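Local coordinates for capsular polysaccharide export system protein KpsC (Thermosulfurimonas dismutans, PDB 6MGD) that probably transfers Kdo from its CMP-activated form in β(2,7) linkage while building the glycolipid anchor of bacterial capsular polysaccharides, at residues Pro149-Val162 / Val185-His199. Sequence-based numbering, arbitrary orientation.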
ATOM      1  N   PRO A 149      21.371 -10.513 -15.353  1.00 87.32           N
ATOM      2  CA  PRO A 149      22.288 -10.304 -16.476  1.00 84.65           C
ATOM      3  C   PRO A 149      23.634  -9.774 -16.010  1.00 85.82           C
ATOM      4  O   PRO A 149      23.733  -9.006 -15.051  1.00 84.21           O
ATOM      5  CB  PRO A 149      21.556  -9.272 -17.341  1.00 81.94           C
ATOM      6  CG  PRO A 149      20.717  -8.517 -16.363  1.00 78.77           C
ATOM      7  CD  PRO A 149      20.273  -9.531 -15.344  1.00 84.15           C
ATOM      8  N   ARG A 150      24.681 -10.205 -16.707  1.00 88.91           N
ATOM      9  CA  ARG A 150      26.046  -9.752 -16.454  1.00 90.64           C
ATOM     10  C   ARG A 150      26.360  -8.661 -17.469  1.00 89.91           C
ATOM     11  O   ARG A 150      26.648  -8.947 -18.635  1.00 91.76           O
ATOM     12  CB  ARG A 150      27.034 -10.910 -16.552  1.00 94.87           C
ATOM     13  CG  ARG A 150      26.839 -11.993 -15.507  1.00 95.97           C
ATOM     14  CD  ARG A 150      27.148 -11.472 -14.117  1.00 95.01           C
ATOM     15  NE  ARG A 150      28.484 -10.887 -14.040  1.00 96.74           N
ATOM     16  CZ  ARG A 150      29.599 -11.587 -13.856  1.00100.46           C
ATOM     17  NH1 ARG A 150      29.543 -12.907 -13.732  1.00102.82           N
ATOM     18  NH2 ARG A 150      30.770 -10.969 -13.798  1.00102.02           N
ATOM     19  N   THR A 151      26.304  -7.407 -17.028  1.00 87.37           N
ATOM     20  CA  THR A 151      26.540  -6.282 -17.920  1.00 86.54           C
ATOM     21  C   THR A 151      27.153  -5.136 -17.128  1.00 85.54           C
ATOM     22  O   THR A 151      27.178  -5.143 -15.895  1.00 84.93           O
ATOM     23  CB  THR A 151      25.247  -5.831 -18.609  1.00 83.57           C
ATOM     24  OG1 THR A 151      25.558  -4.901 -19.654  1.00 83.45           O
ATOM     25  CG2 THR A 151      24.318  -5.167 -17.607  1.00 80.06           C
ATOM     26  N   ASP A 152      27.653  -4.144 -17.863  1.00 85.57           N
ATOM     27  CA  ASP A 152      28.214  -2.936 -17.277  1.00 84.67           C
ATOM     28  C   ASP A 152      27.173  -1.844 -17.063  1.00 80.67           C
ATOM     29  O   ASP A 152      27.475  -0.841 -16.407  1.00 79.59           O
ATOM     30  CB  ASP A 152      29.340  -2.398 -18.165  1.00 87.12           C
ATOM     31  CG  ASP A 152      28.890  -2.167 -19.596  1.00 86.78           C
ATOM     32  OD1 ASP A 152      27.961  -2.868 -20.050  1.00 85.95           O
ATOM     33  OD2 ASP A 152      29.464  -1.283 -20.268  1.00 87.49           O
ATOM     34  N   LYS A 153      25.967  -2.011 -17.600  1.00 78.64           N
ATOM     35  CA  LYS A 153      24.924  -1.009 -17.469  1.00 75.03           C
ATOM     36  C   LYS A 153      24.261  -1.100 -16.097  1.00 73.37           C
ATOM     37  O   LYS A 153      24.299  -2.132 -15.422  1.00 75.47           O
ATOM     38  CB  LYS A 153      23.873  -1.186 -18.565  1.00 73.86           C
ATOM     39  CG  LYS A 153      24.454  -1.359 -19.956  1.00 76.19           C
ATOM     40  CD  LYS A 153      23.438  -1.970 -20.907  1.00 75.76           C
ATOM     41  CE  LYS A 153      24.094  -2.393 -22.211  1.00 79.22           C
ATOM     42  NZ  LYS A 153      23.158  -3.156 -23.082  1.00 79.50           N
ATOM     43  N   LYS A 154      23.644   0.006 -15.688  1.00 74.04           N
ATOM     44  CA  LYS A 154      22.911   0.029 -14.430  1.00 72.84           C
ATOM     45  C   LYS A 154      21.656  -0.826 -14.542  1.00 71.34           C
ATOM     46  O   LYS A 154      20.892  -0.708 -15.504  1.00 66.65           O
ATOM     47  CB  LYS A 154      22.549   1.464 -14.049  1.00 71.49           C
ATOM     48  CG  LYS A 154      21.840   1.586 -12.709  1.00 71.09           C
ATOM     49  CD  LYS A 154      21.961   2.989 -12.136  1.00 69.67           C
ATOM     50  CE  LYS A 154      21.206   4.010 -12.967  1.00 67.98           C
ATOM     51  NZ  LYS A 154      21.266   5.365 -12.349  1.00 66.81           N
ATOM     52  N   ILE A 155      21.449  -1.699 -13.562  1.00 71.65           N
ATOM     53  CA  ILE A 155      20.309  -2.609 -13.549  1.00 71.41           C
ATOM     54  C   ILE A 155      19.111  -1.883 -12.948  1.00 68.24           C
ATOM     55  O   ILE A 155      19.140  -1.482 -11.778  1.00 68.27           O
ATOM     56  CB  ILE A 155      20.626  -3.892 -12.765  1.00 75.35           C
ATOM     57  CG1 ILE A 155      21.876  -4.573 -13.329  1.00 79.95           C
ATOM     58  CG2 ILE A 155      19.447  -4.855 -12.814  1.00 73.08           C
ATOM     59  CD1 ILE A 155      21.713  -5.067 -14.751  1.00 73.93           C
ATOM     60  N   ILE A 156      18.057  -1.715 -13.746  1.00 65.94           N
ATOM     61  CA  ILE A 156      16.803  -1.111 -13.305  1.00 62.35           C
ATOM     62  C   ILE A 156      15.697  -2.156 -13.428  1.00 62.45           C
ATOM     63  O   ILE A 156      15.609  -2.854 -14.444  1.00 62.37           O
ATOM     64  CB  ILE A 156      16.465   0.157 -14.116  1.00 60.18           C
ATOM     65  CG1 ILE A 156      17.453   1.283 -13.803  1.00 59.88           C
ATOM     66  CG2 ILE A 156      15.046   0.627 -13.825  1.00 56.66           C
ATOM     67  CD1 ILE A 156      17.083   2.619 -14.440  1.00 57.75           C
ATOM     68  N   VAL A 157      14.869  -2.274 -12.385  1.00 59.97           N
ATOM     69  CA  VAL A 157      13.736  -3.194 -12.362  1.00 62.14           C
ATOM     70  C   VAL A 157      12.453  -2.378 -12.283  1.00 62.62           C
ATOM     71  O   VAL A 157      12.382  -1.378 -11.561  1.00 56.35           O
ATOM     72  CB  VAL A 157      13.822  -4.194 -11.186  1.00 64.75           C
ATOM     73  CG1 VAL A 157      13.761  -3.474  -9.847  1.00 64.75           C
ATOM     74  CG2 VAL A 157      12.724  -5.253 -11.278  1.00 65.71           C
ATOM     75  N   VAL A 158      11.447  -2.800 -13.042  1.00 58.65           N
ATOM     76  CA  VAL A 158      10.151  -2.128 -13.079  1.00 56.74           C
ATOM     77  C   VAL A 158       9.053  -3.159 -12.846  1.00 59.75           C
ATOM     78  O   VAL A 158       8.817  -4.015 -13.709  1.00 60.49           O
ATOM     79  CB  VAL A 158       9.937  -1.385 -14.410  1.00 55.58           C
ATOM     80  CG1 VAL A 158       8.511  -0.859 -14.508  1.00 53.98           C
ATOM     81  CG2 VAL A 158      10.935  -0.246 -14.557  1.00 54.64           C
ATOM     82  N   PRO A 159       8.369  -3.127 -11.700  1.00 59.40           N
ATOM     83  CA  PRO A 159       7.261  -4.064 -11.459  1.00 60.96           C
ATOM     84  C   PRO A 159       5.980  -3.535 -12.087  1.00 60.97           C
ATOM     85  O   PRO A 159       5.533  -2.430 -11.775  1.00 60.44           O
ATOM     86  CB  PRO A 159       7.164  -4.108  -9.929  1.00 61.23           C
ATOM     87  CG  PRO A 159       7.655  -2.767  -9.496  1.00 59.07           C
ATOM     88  CD  PRO A 159       8.690  -2.326 -10.506  1.00 58.56           C
ATOM     89  N   GLY A 160       5.398  -4.323 -12.986  1.00 62.70           N
ATOM     90  CA  GLY A 160       4.129  -3.945 -13.573  1.00 61.80           C
ATOM     91  C   GLY A 160       2.990  -4.052 -12.576  1.00 61.80           C
ATOM     92  O   GLY A 160       3.031  -4.827 -11.620  1.00 61.72           O
ATOM     93  N   GLN A 161       1.954  -3.254 -12.811  1.00 60.60           N
ATOM     94  CA  GLN A 161       0.764  -3.247 -11.977  1.00 61.02           C
ATOM     95  C   GLN A 161      -0.460  -3.572 -12.819  1.00 61.79           C
ATOM     96  O   GLN A 161      -0.430  -3.508 -14.051  1.00 62.22           O
ATOM     97  CB  GLN A 161       0.562  -1.888 -11.292  1.00 59.10           C
ATOM     98  CG  GLN A 161       1.684  -1.459 -10.366  1.00 58.81           C
ATOM     99  CD  GLN A 161       1.409  -0.114  -9.719  1.00 57.86           C
ATOM    100  OE1 GLN A 161       2.304   0.722  -9.590  1.00 56.95           O
ATOM    101  NE2 GLN A 161       0.163   0.101  -9.308  1.00 58.00           N
ATOM    102  N   VAL A 162      -1.545  -3.923 -12.138  1.00 60.86           N
ATOM    103  CA  VAL A 162      -2.849  -4.008 -12.785  1.00 61.67           C
ATOM    104  C   VAL A 162      -3.349  -2.586 -12.991  1.00 60.51           C
ATOM    105  O   VAL A 162      -3.522  -1.833 -12.027  1.00 58.99           O
ATOM    106  CB  VAL A 162      -3.833  -4.834 -11.948  1.00 61.68           C
ATOM    107  CG1 VAL A 162      -4.991  -5.314 -12.813  1.00 62.24           C
ATOM    108  CG2 VAL A 162      -3.115  -6.006 -11.301  1.00 63.16           C
ATOM    109  N   VAL A 185      10.432   5.422 -18.019  1.00 58.29           N
ATOM    110  CA  VAL A 185      11.635   4.895 -17.379  1.00 57.56           C
ATOM    111  C   VAL A 185      12.811   4.931 -18.344  1.00 60.57           C
ATOM    112  O   VAL A 185      13.928   5.313 -17.973  1.00 61.18           O
ATOM    113  CB  VAL A 185      11.386   3.471 -16.846  1.00 55.65           C
ATOM    114  CG1 VAL A 185      12.701   2.817 -16.440  1.00 56.42           C
ATOM    115  CG2 VAL A 185      10.437   3.501 -15.660  1.00 51.86           C
ATOM    116  N   ARG A 186      12.580   4.545 -19.601  1.00 59.55           N
ATOM    117  CA  ARG A 186      13.673   4.525 -20.567  1.00 63.46           C
ATOM    118  C   ARG A 186      14.118   5.935 -20.935  1.00 66.67           C
ATOM    119  O   ARG A 186      15.317   6.181 -21.115  1.00 68.66           O
ATOM    120  CB  ARG A 186      13.268   3.746 -21.818  1.00 63.99           C
ATOM    121  CG  ARG A 186      14.313   3.799 -22.922  1.00 67.22           C
ATOM    122  CD  ARG A 186      14.598   2.431 -23.522  1.00 69.59           C
ATOM    123  NE  ARG A 186      15.163   1.491 -22.553  1.00 69.09           N
ATOM    124  CZ  ARG A 186      16.448   1.443 -22.218  1.00 70.99           C
ATOM    125  NH1 ARG A 186      17.311   2.290 -22.762  1.00 74.46           N
ATOM    126  NH2 ARG A 186      16.875   0.551 -21.335  1.00 70.19           N
ATOM    127  N   GLU A 187      13.177   6.878 -21.047  1.00 65.25           N
ATOM    128  CA  GLU A 187      13.552   8.240 -21.418  1.00 69.62           C
ATOM    129  C   GLU A 187      14.486   8.855 -20.384  1.00 68.37           C
ATOM    130  O   GLU A 187      15.423   9.580 -20.735  1.00 70.88           O
ATOM    131  CB  GLU A 187      12.307   9.115 -21.594  1.00 71.77           C
ATOM    132  CG  GLU A 187      11.204   8.535 -22.478  1.00 74.76           C
ATOM    133  CD  GLU A 187      11.516   8.564 -23.966  1.00 82.03           C
ATOM    134  OE1 GLU A 187      12.653   8.229 -24.362  1.00 85.62           O
ATOM    135  OE2 GLU A 187      10.608   8.919 -24.748  1.00 84.39           O
ATOM    136  N   HIS A 188      14.252   8.569 -19.101  1.00 66.64           N
ATOM    137  CA  HIS A 188      15.114   9.093 -18.051  1.00 66.36           C
ATOM    138  C   HIS A 188      16.395   8.286 -17.882  1.00 66.29           C
ATOM    139  O   HIS A 188      17.349   8.789 -17.278  1.00 68.10           O
ATOM    140  CB  HIS A 188      14.355   9.143 -16.720  1.00 64.62           C
ATOM    141  CG  HIS A 188      13.259  10.163 -16.685  1.00 64.40           C
ATOM    142  ND1 HIS A 188      11.989   9.911 -17.157  1.00 63.34           N
ATOM    143  CD2 HIS A 188      13.246  11.442 -16.238  1.00 65.80           C
ATOM    144  CE1 HIS A 188      11.240  10.988 -17.000  1.00 62.99           C
ATOM    145  NE2 HIS A 188      11.979  11.932 -16.444  1.00 64.87           N
ATOM    146  N   ASN A 189      16.445   7.060 -18.402  1.00 67.26           N
ATOM    147  CA  ASN A 189      17.617   6.190 -18.265  1.00 67.86           C
ATOM    148  C   ASN A 189      17.912   5.539 -19.610  1.00 69.74           C
ATOM    149  O   ASN A 189      17.525   4.392 -19.866  1.00 70.08           O
ATOM    150  CB  ASN A 189      17.394   5.140 -17.174  1.00 64.18           C
ATOM    151  CG  ASN A 189      16.921   5.752 -15.870  1.00 60.68           C
ATOM    152  OD1 ASN A 189      17.720   6.257 -15.082  1.00 61.78           O
ATOM    153  ND2 ASN A 189      15.615   5.710 -15.636  1.00 57.41           N
ATOM    154  N   PRO A 190      18.612   6.249 -20.498  1.00 68.42           N
ATOM    155  CA  PRO A 190      18.778   5.741 -21.870  1.00 71.67           C
ATOM    156  C   PRO A 190      19.656   4.504 -21.980  1.00 74.16           C
ATOM    157  O   PRO A 190      19.423   3.680 -22.873  1.00 74.79           O
ATOM    158  CB  PRO A 190      19.401   6.934 -22.613  1.00 74.96           C
ATOM    159  CG  PRO A 190      19.099   8.131 -21.757  1.00 73.32           C
ATOM    160  CD  PRO A 190      19.114   7.625 -20.351  1.00 70.30           C
ATOM    161  N   ASN A 191      20.659   4.348 -21.114  1.00 73.20           N
ATOM    162  CA  ASN A 191      21.637   3.275 -21.254  1.00 73.01           C
ATOM    163  C   ASN A 191      21.490   2.164 -20.226  1.00 79.82           C
ATOM    164  O   ASN A 191      22.198   1.155 -20.328  1.00 83.36           O
ATOM    165  CB  ASN A 191      23.060   3.844 -21.165  1.00 77.05           C
ATOM    166  CG  ASN A 191      23.321   4.927 -22.188  1.00 80.05           C
ATOM    167  OD1 ASN A 191      23.445   6.102 -21.845  1.00 80.00           O
ATOM    168  ND2 ASN A 191      23.411   4.536 -23.456  1.00 83.29           N
ATOM    169  N   ALA A 192      20.605   2.314 -19.246  1.00 78.14           N
ATOM    170  CA  ALA A 192      20.475   1.313 -18.199  1.00 72.09           C
ATOM    171  C   ALA A 192      19.842   0.035 -18.745  1.00 69.99           C
ATOM    172  O   ALA A 192      19.162   0.032 -19.775  1.00 68.69           O
ATOM    173  CB  ALA A 192      19.642   1.859 -17.039  1.00 64.11           C
ATOM    174  N   TYR A 193      20.083  -1.067 -18.038  1.00 71.01           N
ATOM    175  CA  TYR A 193      19.455  -2.345 -18.354  1.00 72.15           C
ATOM    176  C   TYR A 193      18.120  -2.405 -17.621  1.00 68.39           C
ATOM    177  O   TYR A 193      18.080  -2.508 -16.391  1.00 67.32           O
ATOM    178  CB  TYR A 193      20.354  -3.516 -17.963  1.00 75.83           C
ATOM    179  CG  TYR A 193      19.850  -4.861 -18.446  1.00 76.81           C
ATOM    180  CD1 TYR A 193      18.876  -5.557 -17.741  1.00 74.01           C
ATOM    181  CD2 TYR A 193      20.349  -5.435 -19.610  1.00 76.23           C
ATOM    182  CE1 TYR A 193      18.408  -6.780 -18.181  1.00 75.74           C
ATOM    183  CE2 TYR A 193      19.891  -6.662 -20.056  1.00 83.95           C
ATOM    184  CZ  TYR A 193      18.921  -7.330 -19.336  1.00 80.94           C
ATOM    185  OH  TYR A 193      18.459  -8.551 -19.773  1.00 83.39           O
ATOM    186  N   ILE A 194      17.029  -2.337 -18.375  1.00 70.61           N
ATOM    187  CA  ILE A 194      15.684  -2.315 -17.815  1.00 68.50           C
ATOM    188  C   ILE A 194      15.070  -3.695 -17.988  1.00 72.05           C
ATOM    189  O   ILE A 194      14.990  -4.213 -19.109  1.00 74.77           O
ATOM    190  CB  ILE A 194      14.815  -1.236 -18.482  1.00 66.63           C
ATOM    191  CG1 ILE A 194      15.475   0.137 -18.339  1.00 67.35           C
ATOM    192  CG2 ILE A 194      13.421  -1.232 -17.874  1.00 63.48           C
ATOM    193  CD1 ILE A 194      14.703   1.259 -18.991  1.00 66.92           C
ATOM    194  N   VAL A 195      14.645  -4.293 -16.880  1.00 70.57           N
ATOM    195  CA  VAL A 195      13.941  -5.568 -16.883  1.00 73.68           C
ATOM    196  C   VAL A 195      12.544  -5.324 -16.328  1.00 70.09           C
ATOM    197  O   VAL A 195      12.394  -4.802 -15.215  1.00 67.30           O
ATOM    198  CB  VAL A 195      14.689  -6.642 -16.075  1.00 76.99           C
ATOM    199  CG1 VAL A 195      15.231  -6.064 -14.778  1.00 74.32           C
ATOM    200  CG2 VAL A 195      13.778  -7.819 -15.790  1.00 79.34           C
ATOM    201  N   TYR A 196      11.527  -5.685 -17.105  1.00 73.09           N
ATOM    202  CA  TYR A 196      10.138  -5.457 -16.733  1.00 71.11           C
ATOM    203  C   TYR A 196       9.560  -6.732 -16.135  1.00 73.87           C
ATOM    204  O   TYR A 196       9.500  -7.769 -16.806  1.00 77.46           O
ATOM    205  CB  TYR A 196       9.312  -5.012 -17.939  1.00 70.78           C
ATOM    206  CG  TYR A 196       7.836  -4.856 -17.647  1.00 68.05           C
ATOM    207  CD1 TYR A 196       7.380  -3.868 -16.782  1.00 64.27           C
ATOM    208  CD2 TYR A 196       6.897  -5.685 -18.246  1.00 69.90           C
ATOM    209  CE1 TYR A 196       6.033  -3.715 -16.517  1.00 62.32           C
ATOM    210  CE2 TYR A 196       5.546  -5.540 -17.988  1.00 68.68           C
ATOM    211  CZ  TYR A 196       5.121  -4.553 -17.122  1.00 64.52           C
ATOM    212  OH  TYR A 196       3.778  -4.404 -16.859  1.00 62.96           O
ATOM    213  N   LYS A 197       9.141  -6.652 -14.873  1.00 72.72           N
ATOM    214  CA  LYS A 197       8.471  -7.758 -14.210  1.00 75.09           C
ATOM    215  C   LYS A 197       6.972  -7.508 -14.257  1.00 74.07           C
ATOM    216  O   LYS A 197       6.454  -6.717 -13.454  1.00 70.44           O
ATOM    217  CB  LYS A 197       8.948  -7.896 -12.763  1.00 75.78           C
ATOM    218  CG  LYS A 197       8.312  -9.055 -12.026  1.00 78.99           C
ATOM    219  CD  LYS A 197       7.948  -8.667 -10.606  1.00 76.76           C
ATOM    220  CE  LYS A 197       7.434  -9.867  -9.833  1.00 79.18           C
ATOM    221  NZ  LYS A 197       8.425 -10.978  -9.841  1.00 82.97           N
ATOM    222  N   PRO A 198       6.236  -8.140 -15.166  1.00 73.95           N
ATOM    223  CA  PRO A 198       4.796  -7.882 -15.249  1.00 73.29           C
ATOM    224  C   PRO A 198       4.068  -8.425 -14.030  1.00 73.15           C
ATOM    225  O   PRO A 198       4.502  -9.389 -13.395  1.00 76.16           O
ATOM    226  CB  PRO A 198       4.377  -8.623 -16.522  1.00 77.15           C
ATOM    227  CG  PRO A 198       5.376  -9.727 -16.645  1.00 81.04           C
ATOM    228  CD  PRO A 198       6.674  -9.167 -16.126  1.00 78.61           C
ATOM    229  N   HIS A 199       2.955  -7.780 -13.703  1.00 73.33           N
ATOM    230  CA  HIS A 199       2.163  -8.219 -12.566  1.00 73.85           C
ATOM    231  C   HIS A 199       1.616  -9.620 -12.833  1.00 80.58           C
ATOM    232  O   HIS A 199       1.231  -9.932 -13.966  1.00 84.03           O
ATOM    233  CB  HIS A 199       1.015  -7.242 -12.302  1.00 71.46           C
ATOM    234  CG  HIS A 199       0.310  -7.477 -11.003  1.00 70.48           C
ATOM    235  ND1 HIS A 199      -0.739  -8.361 -10.875  1.00 73.94           N
ATOM    236  CD2 HIS A 199       0.509  -6.949  -9.772  1.00 68.78           C
ATOM    237  CE1 HIS A 199      -1.159  -8.366  -9.623  1.00 73.35           C
ATOM    238  NE2 HIS A 199      -0.418  -7.517  -8.933  1.00 70.92           N
TER
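Tyr193 N donates to Lys154 O and opens a ladder of six backbone hydrogen bonds that joins strands 155-159 and 193-197 in parallel. Ile156 N then gives to Tyr193 O (2.8 Å), and the exchange continues through Val195 and Val158 to Gly160 N on Lys197 O. On the face carrying Ile155, Val157, Tyr193 and Val195, the Tyr193 ring has CG of Pro149 over one side, a CH-pi contact 3.7 Å from the ring centroid. With its CG anti to the backbone N (chi1 -172°), Tyr193 runs alongside Ile155, whose CD1 lies 3.8 Å from Tyr193 CB; Tyr193 OH is hydrogen-bonded to Glu222 OE1. The other face receives the end of helix 178-188. The Ile156 side chain runs roughly perpendicular to that of Asn189, its CD1 3.4 Å from Asn189 CG, while the Asn189 amide is tethered by ND2 to Val185 O (2.9 Å), in the carbonyl plane on a lone pair. Val158 CG2 touches both methyls of Val185, with Val185 CG2 3.9 Å from it, the two side chains passing in opposite senses. Farther along, Tyr196 puts OH 3.3 Å from Gly160 CA and turns its ring edge to Val158 CG1. Past the strands, Val162 CG2 sits over the His199 ring, 3.5 Å from its centroid, with Gly160 O at the ring edge; His199 ND1 accepts from Asp201 N. Arg186 donates from NH2 to Ala192 O and from NE to Phe219 O, tying the helix end to the start of strand 193-197. Strand 238-241 flanks strand 155-159 on its other side, and helix 178-188 makes the right-handed beta-alpha-beta crossover of a Rossmann-like domain, consistent with the GT-B clan. The six bonds thus pair facing backbone groups of the two strands, while aliphatic contacts from Ile156 and Val158 fasten the crossover helix to the sheet.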